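Local coordinates for probable dipeptidase (PDB 3B40), which probably hydrolyses dipeptides as a metallodipeptidase of the membrane dipeptidase (M19) family, built on a TIM-barrel scaffold, at residues A[58-63]-A[373-378]; A[65-70]-A[135-140]; A[174-179]-A[300-305]; A[198-203]-A[225-230]; A[272-277]-A[328-333]. The protein carries 11 engineered substitutions. All coordinates share one frame; numbering follows the deposited sequence.

Interaction 1 of 5, residues A[58-63]-A[373-378]; sequences GRLSGA and SEIRNV
Gly58 and Ser373 bring the two backbones to 3.8 Å between their CA atoms, with Gly58 CA only 3.3 Å from Ser373 O, an approach made possible because Gly58 has no CB to collide with Ser373 CA. No hydrogen bond spans the contact. Side chains of the second segment instead close around the peptide carbonyl that ends the helix before strand 62-68. Ile375 has CG1 between the backbone N and the carbonyl carbon (chi1 66°), which sets CG1 3.4 Å from Gly58 O; its CD1 reaches on to the Leu60 backbone, 3.8 Å from Leu60 N, and touches Leu60 CD1 at 4.3 Å. The Arg376 chain passes the same oxygen as well, its CD 3.6 Å from Gly58 O. Gly58 O is thus buried among aliphatic carbons, with no polar partner anywhere in the model. The turn that presents it is a Schellman motif: Arg59, at positive phi (72°), is the C-prime residue of helix 52-58, and the chain then enters strand 62-68 of the TIM barrel, while segment 373-378 leads into helix 375-385. Arg376 lays one face of its guanidinium over Gly58 CA, and its NH1 comes 4.1 Å from Arg59 CG. The two guanidinium planes stand 63° apart; the Arg59 chain, bent at chi2 and chi3, carries its tip away, and Arg59 NE stays 6.3 Å from Arg376 NH1, which should ease the like-charge repulsion. Ile375 also packs on His19 and Trp396, and Ser373 OG bonds to Asp371.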
# COMPACT_ATOMS: atom_id res chain seq x y z
N GLY A 58 -3.64 -18.74 8.00
CA GLY A 58 -4.39 -17.60 8.47
C GLY A 58 -5.77 -17.57 7.90
O GLY A 58 -6.63 -16.89 8.43
N ARG A 59 -6.01 -18.30 6.79
CA ARG A 59 -7.29 -18.22 6.06
C ARG A 59 -7.47 -16.90 5.30
O ARG A 59 -8.59 -16.44 5.12
CB ARG A 59 -8.52 -18.43 6.99
CG ARG A 59 -8.51 -19.71 7.85
CD ARG A 59 -8.44 -20.98 7.00
NE ARG A 59 -9.51 -21.07 5.99
CZ ARG A 59 -10.66 -21.74 6.14
NH1 ARG A 59 -11.53 -21.76 5.15
NH2 ARG A 59 -10.95 -22.43 7.27
N LEU A 60 -6.37 -16.27 4.87
CA LEU A 60 -6.43 -15.11 3.97
C LEU A 60 -6.94 -15.57 2.64
O LEU A 60 -6.33 -16.45 2.04
CB LEU A 60 -5.03 -14.52 3.78
CG LEU A 60 -4.99 -13.21 2.97
CD1 LEU A 60 -5.86 -12.11 3.57
CD2 LEU A 60 -3.56 -12.71 2.76
N SER A 61 -8.04 -14.99 2.16
CA SER A 61 -8.64 -15.42 0.89
C SER A 61 -7.87 -14.88 -0.32
O SER A 61 -7.82 -15.53 -1.37
CB SER A 61 -10.10 -14.98 0.79
OG SER A 61 -10.80 -15.31 1.99
N GLY A 62 -7.34 -13.67 -0.18
CA GLY A 62 -6.64 -13.09 -1.32
C GLY A 62 -6.01 -11.76 -0.99
O GLY A 62 -6.09 -11.30 0.15
N ALA A 63 -5.33 -11.16 -1.96
CA ALA A 63 -4.57 -9.92 -1.74
C ALA A 63 -4.32 -9.20 -3.05
O ALA A 63 -4.27 -9.84 -4.11
CB ALA A 63 -3.22 -10.24 -1.09
N SER A 373 -0.33 -15.12 8.02
CA SER A 373 -0.86 -16.24 8.79
C SER A 373 -1.51 -15.73 10.08
O SER A 373 -2.25 -16.47 10.74
CB SER A 373 0.25 -17.27 9.11
OG SER A 373 1.01 -16.86 10.22
N GLU A 374 -1.24 -14.45 10.40
CA GLU A 374 -1.68 -13.83 11.68
C GLU A 374 -2.90 -12.86 11.57
O GLU A 374 -3.27 -12.15 12.53
CB GLU A 374 -0.48 -13.17 12.37
CG GLU A 374 0.50 -14.18 12.98
CD GLU A 374 1.59 -13.57 13.86
OE1 GLU A 374 1.80 -12.34 13.89
OE2 GLU A 374 2.28 -14.36 14.55
N ILE A 375 -3.56 -12.87 10.42
CA ILE A 375 -4.73 -11.97 10.22
C ILE A 375 -5.82 -12.09 11.28
O ILE A 375 -6.49 -11.10 11.61
CB ILE A 375 -5.35 -12.11 8.80
CG1 ILE A 375 -5.97 -13.51 8.59
CG2 ILE A 375 -4.29 -11.80 7.73
CD1 ILE A 375 -7.08 -13.54 7.47
N ARG A 376 -6.02 -13.29 11.84
CA ARG A 376 -7.09 -13.48 12.81
C ARG A 376 -6.81 -12.75 14.12
O ARG A 376 -7.72 -12.49 14.89
CB ARG A 376 -7.37 -14.97 13.03
CG ARG A 376 -7.72 -15.67 11.69
CD ARG A 376 -7.90 -17.16 11.79
NE ARG A 376 -6.66 -17.78 12.23
CZ ARG A 376 -6.41 -19.08 12.21
NH1 ARG A 376 -7.34 -19.94 11.77
NH2 ARG A 376 -5.25 -19.51 12.65
N ASN A 377 -5.53 -12.46 14.38
CA ASN A 377 -5.10 -11.58 15.47
C ASN A 377 -5.70 -10.17 15.34
O ASN A 377 -6.06 -9.57 16.34
CB ASN A 377 -3.59 -11.48 15.51
CG ASN A 377 -2.93 -12.73 16.07
OD1 ASN A 377 -3.61 -13.70 16.45
ND2 ASN A 377 -1.59 -12.71 16.15
N VAL A 378 -5.81 -9.68 14.10
CA VAL A 378 -6.41 -8.36 13.83
C VAL A 378 -7.88 -8.49 14.16
O VAL A 378 -8.45 -7.65 14.89
CB VAL A 378 -6.26 -7.92 12.31
CG1 VAL A 378 -6.91 -6.56 12.07
CG2 VAL A 378 -4.78 -7.86 11.89

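Interaction 2 of 5, residues A[65-70]-A[135-140]; sequences LAIFGW and MSMLNA
Ile67 is bonded through both its backbone N and its backbone O to segment 135-140: the N gives a 2.7 Å bond to Ser136 O, and the O receives Leu138 N at 3.1 Å. One step earlier Ser136 N donates almost straight (174°) to Leu65 O at 3.0 Å, completing the alternation of a parallel strand pair whose short axes are turned by 43°. Beyond the regular pairing a side chain takes over. Asn139 ND2 donates to Gly69 O at 2.8 Å, meeting a lone pair in the carbonyl plane although Gly69 O lies 27° out of the amide plane; Asn139 OD1 has weak bonds to Tyr141 N and Asn169 ND2. Water 1 lies between the chains past the last backbone bond, 2.7 Å from Leu138 O and 3.0 Å from Asn139 O, and takes a weak bond from Gly69 N. Ser136 OG, turned between its backbone N and carbonyl carbon, rests against Ala66 CA at 3.1 Å. On the sheet face shared by Ile67, Met135 and Met137, Ile67 CG1 meets Met135 CG at 3.9 Å. In the barrel, helix 87-108 covers that face through Gln95, Tyr99 and Leu102, while strands 25-29 and 160-162 flank the pair.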
# COMPACT_ATOMS: atom_id res chain seq x y z
N LEU A 65 -1.71 -7.68 -5.30
CA LEU A 65 -0.27 -7.71 -5.56
C LEU A 65 0.05 -6.84 -6.76
O LEU A 65 -0.45 -7.07 -7.87
CB LEU A 65 0.19 -9.15 -5.83
CG LEU A 65 -0.30 -10.17 -4.78
CD1 LEU A 65 0.13 -11.56 -5.19
CD2 LEU A 65 0.21 -9.86 -3.38
N ALA A 66 0.93 -5.88 -6.53
CA ALA A 66 1.11 -4.79 -7.47
C ALA A 66 2.22 -5.09 -8.47
O ALA A 66 3.31 -5.54 -8.10
CB ALA A 66 1.43 -3.51 -6.71
N ILE A 67 1.92 -4.79 -9.73
CA ILE A 67 2.90 -4.57 -10.77
C ILE A 67 3.55 -3.23 -10.45
O ILE A 67 2.92 -2.16 -10.58
CB ILE A 67 2.22 -4.47 -12.16
CG1 ILE A 67 1.38 -5.73 -12.50
CG2 ILE A 67 3.25 -4.09 -13.24
CD1 ILE A 67 2.05 -7.11 -12.38
N PHE A 68 4.81 -3.29 -10.02
CA PHE A 68 5.50 -2.10 -9.49
C PHE A 68 6.87 -1.97 -10.14
O PHE A 68 7.58 -2.98 -10.34
CB PHE A 68 5.67 -2.26 -7.97
CG PHE A 68 6.45 -1.14 -7.31
CD1 PHE A 68 5.81 0.03 -6.93
CD2 PHE A 68 7.82 -1.28 -7.03
CE1 PHE A 68 6.51 1.07 -6.32
CE2 PHE A 68 8.53 -0.23 -6.41
CZ PHE A 68 7.87 0.94 -6.06
N GLY A 69 7.23 -0.74 -10.51
CA GLY A 69 8.62 -0.38 -10.77
C GLY A 69 8.85 1.04 -10.28
O GLY A 69 7.90 1.82 -10.14
N TRP A 70 10.11 1.38 -10.00
CA TRP A 70 10.50 2.74 -9.62
C TRP A 70 11.99 2.95 -9.88
O TRP A 70 12.67 2.01 -10.30
CB TRP A 70 10.12 2.98 -8.14
CG TRP A 70 11.11 2.49 -7.18
CD1 TRP A 70 11.74 1.27 -7.18
CD2 TRP A 70 11.59 3.19 -6.04
NE1 TRP A 70 12.59 1.18 -6.09
CE2 TRP A 70 12.51 2.35 -5.38
CE3 TRP A 70 11.31 4.46 -5.49
CZ2 TRP A 70 13.18 2.75 -4.20
CZ3 TRP A 70 11.98 4.86 -4.33
CH2 TRP A 70 12.89 3.99 -3.69
N MET A 135 -4.63 -8.22 -9.26
CA MET A 135 -3.43 -7.70 -9.89
C MET A 135 -3.59 -6.20 -9.85
O MET A 135 -4.51 -5.66 -10.44
CB MET A 135 -3.32 -8.10 -11.36
CG MET A 135 -2.02 -7.62 -12.03
SD MET A 135 -1.72 -8.24 -13.75
CE MET A 135 -1.53 -10.00 -13.38
N SER A 136 -2.68 -5.54 -9.13
CA SER A 136 -2.75 -4.07 -9.06
C SER A 136 -1.49 -3.54 -9.72
O SER A 136 -0.68 -4.32 -10.22
CB SER A 136 -2.89 -3.60 -7.61
OG SER A 136 -1.88 -4.17 -6.78
N MET A 137 -1.35 -2.22 -9.76
CA MET A 137 -0.20 -1.56 -10.35
C MET A 137 -0.02 -0.32 -9.49
O MET A 137 -1.02 0.34 -9.16
CB MET A 137 -0.49 -1.19 -11.83
CG MET A 137 0.65 -0.53 -12.58
SD MET A 137 0.68 -0.74 -14.39
CE MET A 137 -0.59 0.37 -14.85
N LEU A 138 1.21 -0.02 -9.09
CA LEU A 138 1.45 1.19 -8.32
C LEU A 138 2.64 1.88 -8.93
O LEU A 138 3.66 1.24 -9.19
CB LEU A 138 1.67 0.86 -6.82
CG LEU A 138 1.88 2.00 -5.80
CD1 LEU A 138 0.60 2.80 -5.59
CD2 LEU A 138 2.32 1.42 -4.45
N ASN A 139 2.47 3.18 -9.21
CA ASN A 139 3.52 4.09 -9.71
C ASN A 139 3.47 4.31 -11.23
O ASN A 139 3.71 3.38 -12.02
CB ASN A 139 4.90 3.62 -9.31
CG ASN A 139 5.95 4.72 -9.37
OD1 ASN A 139 5.63 5.91 -9.51
ND2 ASN A 139 7.20 4.33 -9.21
N ALA A 140 3.17 5.54 -11.65
CA ALA A 140 3.13 5.87 -13.09
C ALA A 140 4.53 6.05 -13.72
O ALA A 140 4.65 6.11 -14.94
CB ALA A 140 2.30 7.12 -13.32
O HOH W 1 4.28 0.50 -11.73

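Interaction 3 of 5, residues A[174-179]-A[300-305]; sequences SSRPLP and ALMPGD
Met302 reaches across to Arg176 and Leu178, joining two long excursions of the TIM-barrel fold: residues 174-179 belong to the beta-alpha loop after strand 160-162, whereas residues 300-305 lie in the connection between helices 276-288 and 313-328. Each has its own local turn. Ser174 OG accepts from Arg176 N at 2.9 Å, making an ST turn, and Pro303 is the centre of an inverse gamma turn. No hydrogen bond crosses between the segments, and the contact is one of packing. Its first element is the thioether. Met302 CG sits between the backbone N and the carbonyl carbon (chi1 69°); beyond it the chain is extended, and sulphur and methyl meet the first segment. Met302 SD lies 3.9 Å from Leu178 CD2 and 4.0 Å from Arg176 CB, while Met302 CE is 3.9 Å from Pro177 O. Tyr324 of helix 313-328 also touches Met302. The charged ends look elsewhere for partners: Arg176 NH1 bonds to Gln213 OE1, and Asp305 OD1 forms a salt bridge with Arg286. The second element is a proline ring set against backbone carbonyls. Pro179 points toward segment 300-305 and places its ring carbons beside two oxygens at once: Pro179 CG is 3.1 Å from Pro303 O, and Pro179 CB is 3.2 Å from Asp305 O.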
# COMPACT_ATOMS: atom_id res chain seq x y z
N SER A 174 4.01 13.34 -5.59
CA SER A 174 3.95 12.40 -4.50
C SER A 174 3.77 13.16 -3.17
O SER A 174 4.11 14.34 -3.07
CB SER A 174 5.21 11.54 -4.48
OG SER A 174 5.28 10.74 -3.30
N SER A 175 3.23 12.50 -2.16
CA SER A 175 3.24 13.06 -0.81
C SER A 175 4.66 13.03 -0.22
O SER A 175 4.96 13.70 0.78
CB SER A 175 2.26 12.31 0.08
OG SER A 175 2.62 10.93 0.28
N ARG A 176 5.55 12.25 -0.85
CA ARG A 176 6.93 12.09 -0.36
C ARG A 176 7.90 12.35 -1.49
O ARG A 176 8.47 11.39 -2.04
CB ARG A 176 7.13 10.69 0.22
CG ARG A 176 6.48 10.53 1.60
CD ARG A 176 6.80 9.15 2.17
NE ARG A 176 6.09 8.08 1.45
CZ ARG A 176 6.14 6.79 1.79
NH1 ARG A 176 5.45 5.89 1.08
NH2 ARG A 176 6.88 6.40 2.83
N PRO A 177 8.08 13.63 -1.86
CA PRO A 177 9.10 13.98 -2.84
C PRO A 177 10.48 13.58 -2.31
O PRO A 177 10.77 13.76 -1.10
CB PRO A 177 8.98 15.53 -3.01
CG PRO A 177 8.10 16.02 -1.91
CD PRO A 177 7.37 14.82 -1.31
N LEU A 178 11.30 12.99 -3.17
CA LEU A 178 12.66 12.64 -2.75
C LEU A 178 13.73 13.60 -3.24
O LEU A 178 13.92 13.75 -4.46
CB LEU A 178 13.06 11.27 -3.26
CG LEU A 178 12.48 10.01 -2.64
CD1 LEU A 178 13.39 8.86 -3.11
CD2 LEU A 178 12.44 10.14 -1.11
N PRO A 179 14.50 14.15 -2.29
CA PRO A 179 15.59 15.06 -2.66
C PRO A 179 16.70 14.35 -3.44
O PRO A 179 17.37 14.98 -4.25
CB PRO A 179 16.09 15.57 -1.32
CG PRO A 179 15.73 14.53 -0.34
CD PRO A 179 14.42 13.95 -0.84
N ALA A 300 12.05 12.51 9.35
CA ALA A 300 12.53 11.53 10.30
C ALA A 300 12.39 10.15 9.68
O ALA A 300 13.22 9.27 9.92
CB ALA A 300 11.71 11.58 11.59
N LEU A 301 11.33 9.97 8.89
CA LEU A 301 10.97 8.63 8.37
C LEU A 301 11.62 8.33 7.04
O LEU A 301 11.56 7.21 6.54
CB LEU A 301 9.45 8.47 8.29
CG LEU A 301 8.65 8.65 9.59
CD1 LEU A 301 7.14 8.58 9.32
CD2 LEU A 301 9.04 7.60 10.63
N MET A 302 12.23 9.35 6.44
CA MET A 302 12.89 9.20 5.16
C MET A 302 13.87 10.36 5.01
O MET A 302 13.68 11.40 5.64
CB MET A 302 11.84 9.24 4.05
CG MET A 302 11.23 10.63 3.89
SD MET A 302 10.60 10.95 2.24
CE MET A 302 9.85 12.58 2.51
N PRO A 303 14.96 10.17 4.24
CA PRO A 303 15.84 11.29 3.94
C PRO A 303 15.18 12.34 3.03
O PRO A 303 15.41 12.32 1.83
CB PRO A 303 17.03 10.62 3.24
CG PRO A 303 16.49 9.33 2.74
CD PRO A 303 15.48 8.89 3.72
N GLY A 304 14.40 13.24 3.61
CA GLY A 304 13.54 14.15 2.83
C GLY A 304 14.00 15.60 2.72
O GLY A 304 13.44 16.39 1.95
N ASP A 305 15.03 15.96 3.46
CA ASP A 305 15.52 17.36 3.45
C ASP A 305 15.91 17.79 2.05
O ASP A 305 16.68 17.09 1.38
CB ASP A 305 16.69 17.55 4.39
CG ASP A 305 16.34 17.23 5.82
OD1 ASP A 305 16.25 18.19 6.62
OD2 ASP A 305 16.15 16.03 6.15

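Interaction 4 of 5, residues A[198-203]-A[225-230]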
# COMPACT_ATOMS: atom_id res chain seq x y z
N ALA A 198 -5.27 10.54 -17.59
CA ALA A 198 -5.21 9.18 -17.01
C ALA A 198 -6.45 8.86 -16.14
O ALA A 198 -6.93 7.74 -16.14
CB ALA A 198 -3.92 8.98 -16.21
N VAL A 199 -6.97 9.85 -15.43
CA VAL A 199 -8.14 9.62 -14.60
C VAL A 199 -9.39 9.23 -15.43
O VAL A 199 -10.12 8.29 -15.10
CB VAL A 199 -8.49 10.87 -13.75
CG1 VAL A 199 -9.86 10.68 -13.07
CG2 VAL A 199 -7.37 11.17 -12.71
N GLU A 200 -9.63 10.00 -16.49
CA GLU A 200 -10.67 9.66 -17.47
C GLU A 200 -10.44 8.26 -18.08
O GLU A 200 -11.38 7.44 -18.18
CB GLU A 200 -10.77 10.75 -18.56
CG GLU A 200 -11.90 10.51 -19.62
CD GLU A 200 -13.32 10.53 -19.06
OE1 GLU A 200 -14.23 9.95 -19.70
OE2 GLU A 200 -13.57 11.14 -18.00
N ARG A 201 -9.20 7.97 -18.48
CA ARG A 201 -8.90 6.67 -19.10
C ARG A 201 -9.14 5.51 -18.14
O ARG A 201 -9.70 4.50 -18.55
CB ARG A 201 -7.47 6.61 -19.66
CG ARG A 201 -7.09 5.31 -20.41
CD ARG A 201 -7.97 5.02 -21.63
NE ARG A 201 -8.00 6.14 -22.55
CZ ARG A 201 -7.06 6.41 -23.44
NH1 ARG A 201 -5.97 5.63 -23.55
NH2 ARG A 201 -7.20 7.49 -24.22
N LEU A 202 -8.77 5.68 -16.88
CA LEU A 202 -8.99 4.64 -15.85
C LEU A 202 -10.48 4.42 -15.58
O LEU A 202 -10.95 3.27 -15.40
CB LEU A 202 -8.27 5.04 -14.54
CG LEU A 202 -6.73 4.91 -14.70
CD1 LEU A 202 -5.97 5.56 -13.57
CD2 LEU A 202 -6.26 3.46 -14.91
N ASN A 203 -11.23 5.53 -15.51
CA ASN A 203 -12.68 5.43 -15.36
C ASN A 203 -13.27 4.59 -16.51
O ASN A 203 -14.09 3.68 -16.26
CB ASN A 203 -13.35 6.81 -15.36
CG ASN A 203 -13.27 7.55 -14.03
OD1 ASN A 203 -13.66 8.72 -13.98
ND2 ASN A 203 -12.76 6.91 -12.96
N LEU A 225 -12.25 14.74 -10.58
CA LEU A 225 -12.27 14.25 -11.93
C LEU A 225 -12.86 12.84 -12.07
O LEU A 225 -13.36 12.50 -13.16
CB LEU A 225 -10.86 14.30 -12.51
CG LEU A 225 -10.28 15.69 -12.80
CD1 LEU A 225 -8.82 15.55 -13.21
CD2 LEU A 225 -11.08 16.39 -13.87
N SER A 226 -12.83 12.03 -11.00
CA SER A 226 -13.32 10.64 -11.12
C SER A 226 -14.86 10.49 -11.11
O SER A 226 -15.53 11.04 -10.25
CB SER A 226 -12.72 9.76 -10.03
OG SER A 226 -13.15 8.41 -10.19
N ARG A 227 -15.42 9.74 -12.06
CA ARG A 227 -16.85 9.42 -11.99
C ARG A 227 -17.15 8.13 -11.20
O ARG A 227 -18.32 7.71 -11.09
CB ARG A 227 -17.46 9.36 -13.38
CG ARG A 227 -16.98 8.20 -14.22
CD ARG A 227 -17.71 8.13 -15.57
NE ARG A 227 -17.32 6.94 -16.33
CZ ARG A 227 -16.47 6.96 -17.37
NH1 ARG A 227 -15.95 8.11 -17.77
NH2 ARG A 227 -16.17 5.83 -18.01
N ALA A 228 -16.11 7.52 -10.63
CA ALA A 228 -16.21 6.19 -10.02
C ALA A 228 -15.54 6.19 -8.65
O ALA A 228 -14.69 7.06 -8.41
CB ALA A 228 -15.54 5.14 -10.92
N PRO A 229 -15.95 5.26 -7.74
CA PRO A 229 -15.28 5.12 -6.43
C PRO A 229 -13.76 5.08 -6.52
O PRO A 229 -13.19 4.51 -7.46
CB PRO A 229 -15.84 3.81 -5.87
CG PRO A 229 -17.31 3.80 -6.48
CD PRO A 229 -17.10 4.33 -7.86
N ILE A 230 -13.12 5.77 -5.57
CA ILE A 230 -11.67 5.73 -5.46
C ILE A 230 -11.29 5.08 -4.13
O ILE A 230 -12.12 4.99 -3.21
CB ILE A 230 -11.02 7.15 -5.66
CG1 ILE A 230 -11.38 8.13 -4.54
CG2 ILE A 230 -11.44 7.76 -7.09
CD1 ILE A 230 -10.54 9.45 -4.57
O HOH W 2 -14.85 10.13 -16.09
O HOH W 3 -12.42 12.84 -15.92
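Asn203 clips the chain at Ser226 and Arg227 with both ends of its amide. Asn203 OD1 accepts from Arg227 N at 2.8 Å, nearly straight at 171° but with the donor above the carbonyl plane, while Asn203 ND2 donates in its own amide plane to Ser226 OG at 3.2 Å. That hydroxyl donates in turn to Ala228 O at 2.7 Å, which ties the turn after helix 216-225 to itself. The Arg227 chain, extended from CG to NE, runs past Asn203 in the opposite direction, and one face of its guanidinium is covered by Asn203 CB, which sits 3.7 Å above the plane over its centre. At the guanidinium edge Glu200 OE1 meets Arg227 NH1 at 3.2 Å in a salt bridge whose hydrogen bond is weak; a stronger partner is Asp204, bound through NH2. Water 2 lies among Glu200 OE2, Asn203 OD1 and Arg227 NH1 (the last bond weak), and water 3 links Glu200 OE2 to Leu225 O. Farther along, Val199 CG1 packs against Leu225 CB at 3.8 Å, the two side chains crossing at about a right angle. Underneath runs strand 208-210, whose Ile209 touches Val199, Asn203 and Ser226; helix 193-205 precedes that strand, and the 225-230 turn leads into its parallel neighbour, strand 230-235.

Interaction 5 of 5, residues A[272-277]-A[328-333]; sequences RPLSKP and EEEPKA
Arg272 begins the contact by packing on Ala333, its chain bent at chi3, with CG anti to the backbone N (chi1 -180°) and Arg272 CB 3.9 Å from Ala333 CB. One face of its guanidinium covers Ala333 CA, which stands 3.9 Å above the plane over its centre. Arg272 NH2 has a salt bridge to Glu337, while the bridges to the second segment run through solvent: water 6, in the guanidinium plane at its edge, accepts from NH1 and donates to Glu330 OE2 and Pro331 O, and water 4 joins Arg272 O to Glu330 OE2. Next, Leu274 sets CD2 3.9 Å from Glu330 CG, the two side chains crossing at a slant. Ser275 gives the carboxylate two bonds. Ser275 OG donates to the syn lone pair of Glu330 OE1 at 2.7 Å, and Ser275 N reaches Glu330 OE2 at 2.9 Å, on the syn side but 32° out of the carboxylate plane. Ser275 is the N-cap residue of helix 276-288 yet makes no capping bond with its side chain; Thr278 OG1 adds another hydrogen bond to Glu330 OE1. With backbone, hydroxyls and water all gathered round it at a helix start, the Glu330 carboxylate is probably stabilised in its charged form.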
# COMPACT_ATOMS: atom_id res chain seq x y z
N ARG A 272 2.20 4.93 15.09
CA ARG A 272 2.76 5.46 16.33
C ARG A 272 3.88 6.47 16.02
O ARG A 272 4.82 6.12 15.31
CB ARG A 272 3.33 4.33 17.16
CG ARG A 272 3.93 4.79 18.47
CD ARG A 272 4.68 3.67 19.17
NE ARG A 272 3.76 2.72 19.78
CZ ARG A 272 4.14 1.61 20.40
NH1 ARG A 272 5.43 1.34 20.48
NH2 ARG A 272 3.24 0.77 20.92
N PRO A 273 3.79 7.71 16.57
CA PRO A 273 4.87 8.71 16.43
C PRO A 273 6.19 8.18 17.04
O PRO A 273 6.15 7.50 18.05
CB PRO A 273 4.37 9.92 17.24
CG PRO A 273 2.92 9.68 17.50
CD PRO A 273 2.62 8.22 17.32
N LEU A 274 7.32 8.48 16.42
CA LEU A 274 8.61 8.00 16.90
C LEU A 274 8.86 8.42 18.34
O LEU A 274 8.61 9.58 18.72
CB LEU A 274 9.75 8.51 16.01
CG LEU A 274 9.76 8.06 14.54
CD1 LEU A 274 10.90 8.75 13.78
CD2 LEU A 274 9.87 6.55 14.36
N SER A 275 9.31 7.47 19.16
CA SER A 275 9.64 7.71 20.57
C SER A 275 10.83 8.65 20.69
O SER A 275 11.66 8.74 19.78
CB SER A 275 9.95 6.39 21.27
OG SER A 275 11.10 5.78 20.72
N LYS A 276 10.92 9.34 21.83
CA LYS A 276 12.01 10.31 22.06
C LYS A 276 13.43 9.74 21.89
O LYS A 276 14.28 10.40 21.27
CB LYS A 276 11.84 11.04 23.41
CG LYS A 276 12.69 12.31 23.52
CD LYS A 276 12.45 13.22 22.32
CE LYS A 276 12.71 14.70 22.66
NZ LYS A 276 14.14 15.06 22.53
N PRO A 277 13.70 8.52 22.43
CA PRO A 277 15.05 7.96 22.19
C PRO A 277 15.45 7.85 20.72
O PRO A 277 16.63 7.97 20.38
CB PRO A 277 14.98 6.57 22.84
CG PRO A 277 13.95 6.73 23.93
CD PRO A 277 12.90 7.62 23.29
N GLU A 328 15.02 1.16 12.34
CA GLU A 328 14.89 -0.27 12.61
C GLU A 328 14.86 -0.57 14.11
O GLU A 328 14.29 -1.58 14.52
CB GLU A 328 15.99 -1.08 11.89
CG GLU A 328 15.50 -1.76 10.59
CD GLU A 328 16.19 -1.24 9.31
OE1 GLU A 328 17.44 -1.14 9.31
OE2 GLU A 328 15.47 -0.97 8.29
N GLU A 329 15.40 0.33 14.94
CA GLU A 329 15.46 0.14 16.40
C GLU A 329 14.23 0.66 17.14
O GLU A 329 14.08 0.41 18.35
CB GLU A 329 16.70 0.81 17.00
CG GLU A 329 18.06 0.30 16.53
CD GLU A 329 19.22 1.14 17.12
OE1 GLU A 329 19.46 1.02 18.34
OE2 GLU A 329 19.88 1.91 16.37
N GLU A 330 13.40 1.44 16.46
CA GLU A 330 12.17 1.94 17.07
C GLU A 330 11.32 0.74 17.46
O GLU A 330 11.02 -0.10 16.60
CB GLU A 330 11.40 2.84 16.09
CG GLU A 330 10.02 3.32 16.60
CD GLU A 330 10.06 4.27 17.79
OE1 GLU A 330 11.14 4.49 18.40
OE2 GLU A 330 8.99 4.81 18.15
N PRO A 331 10.97 0.61 18.76
CA PRO A 331 9.99 -0.44 19.13
C PRO A 331 8.74 -0.37 18.23
O PRO A 331 8.18 0.71 18.05
CB PRO A 331 9.63 -0.07 20.59
CG PRO A 331 10.94 0.53 21.12
CD PRO A 331 11.46 1.35 19.94
N LYS A 332 8.30 -1.51 17.68
CA LYS A 332 7.14 -1.54 16.74
C LYS A 332 5.78 -1.27 17.39
O LYS A 332 5.44 -1.89 18.42
CB LYS A 332 7.01 -2.92 16.10
CG LYS A 332 7.58 -3.14 14.70
CD LYS A 332 7.34 -4.61 14.33
CE LYS A 332 7.99 -5.02 13.00
NZ LYS A 332 8.99 -4.03 12.50
N ALA A 333 5.00 -0.41 16.74
CA ALA A 333 3.56 -0.27 16.99
C ALA A 333 2.88 -1.63 16.94
O ALA A 333 3.39 -2.56 16.30
CB ALA A 333 2.88 0.69 15.92
O HOH W 4 6.72 4.25 16.00
O HOH W 5 3.50 -2.24 20.21
O HOH W 6 7.77 3.04 19.89

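In the fold
Interactions 1 and 2 share strand 62-68: the first lies where the chain enters it and the second where it leaves, their centres 22 Å apart. Interaction 4 joins helix 193-205 to the loop leading into strand 230-235, its centre 18 Å from that of interaction 2. Segment 300-305 of interaction 3 and both segments of interaction 5 lie beyond strand 261-265, and the two contacts touch, Leu274 CD1 packing on Ala300 CB at 3.7 Å; their segments alternate along the chain. Interactions 4 and 5 lie on opposite sides of the chain's centre, their centres 38 Å apart. None of the contacts includes a ligand of the calcium or cadmium ions; the Arg59 side chain comes within about 8 Å of a cadmium ion.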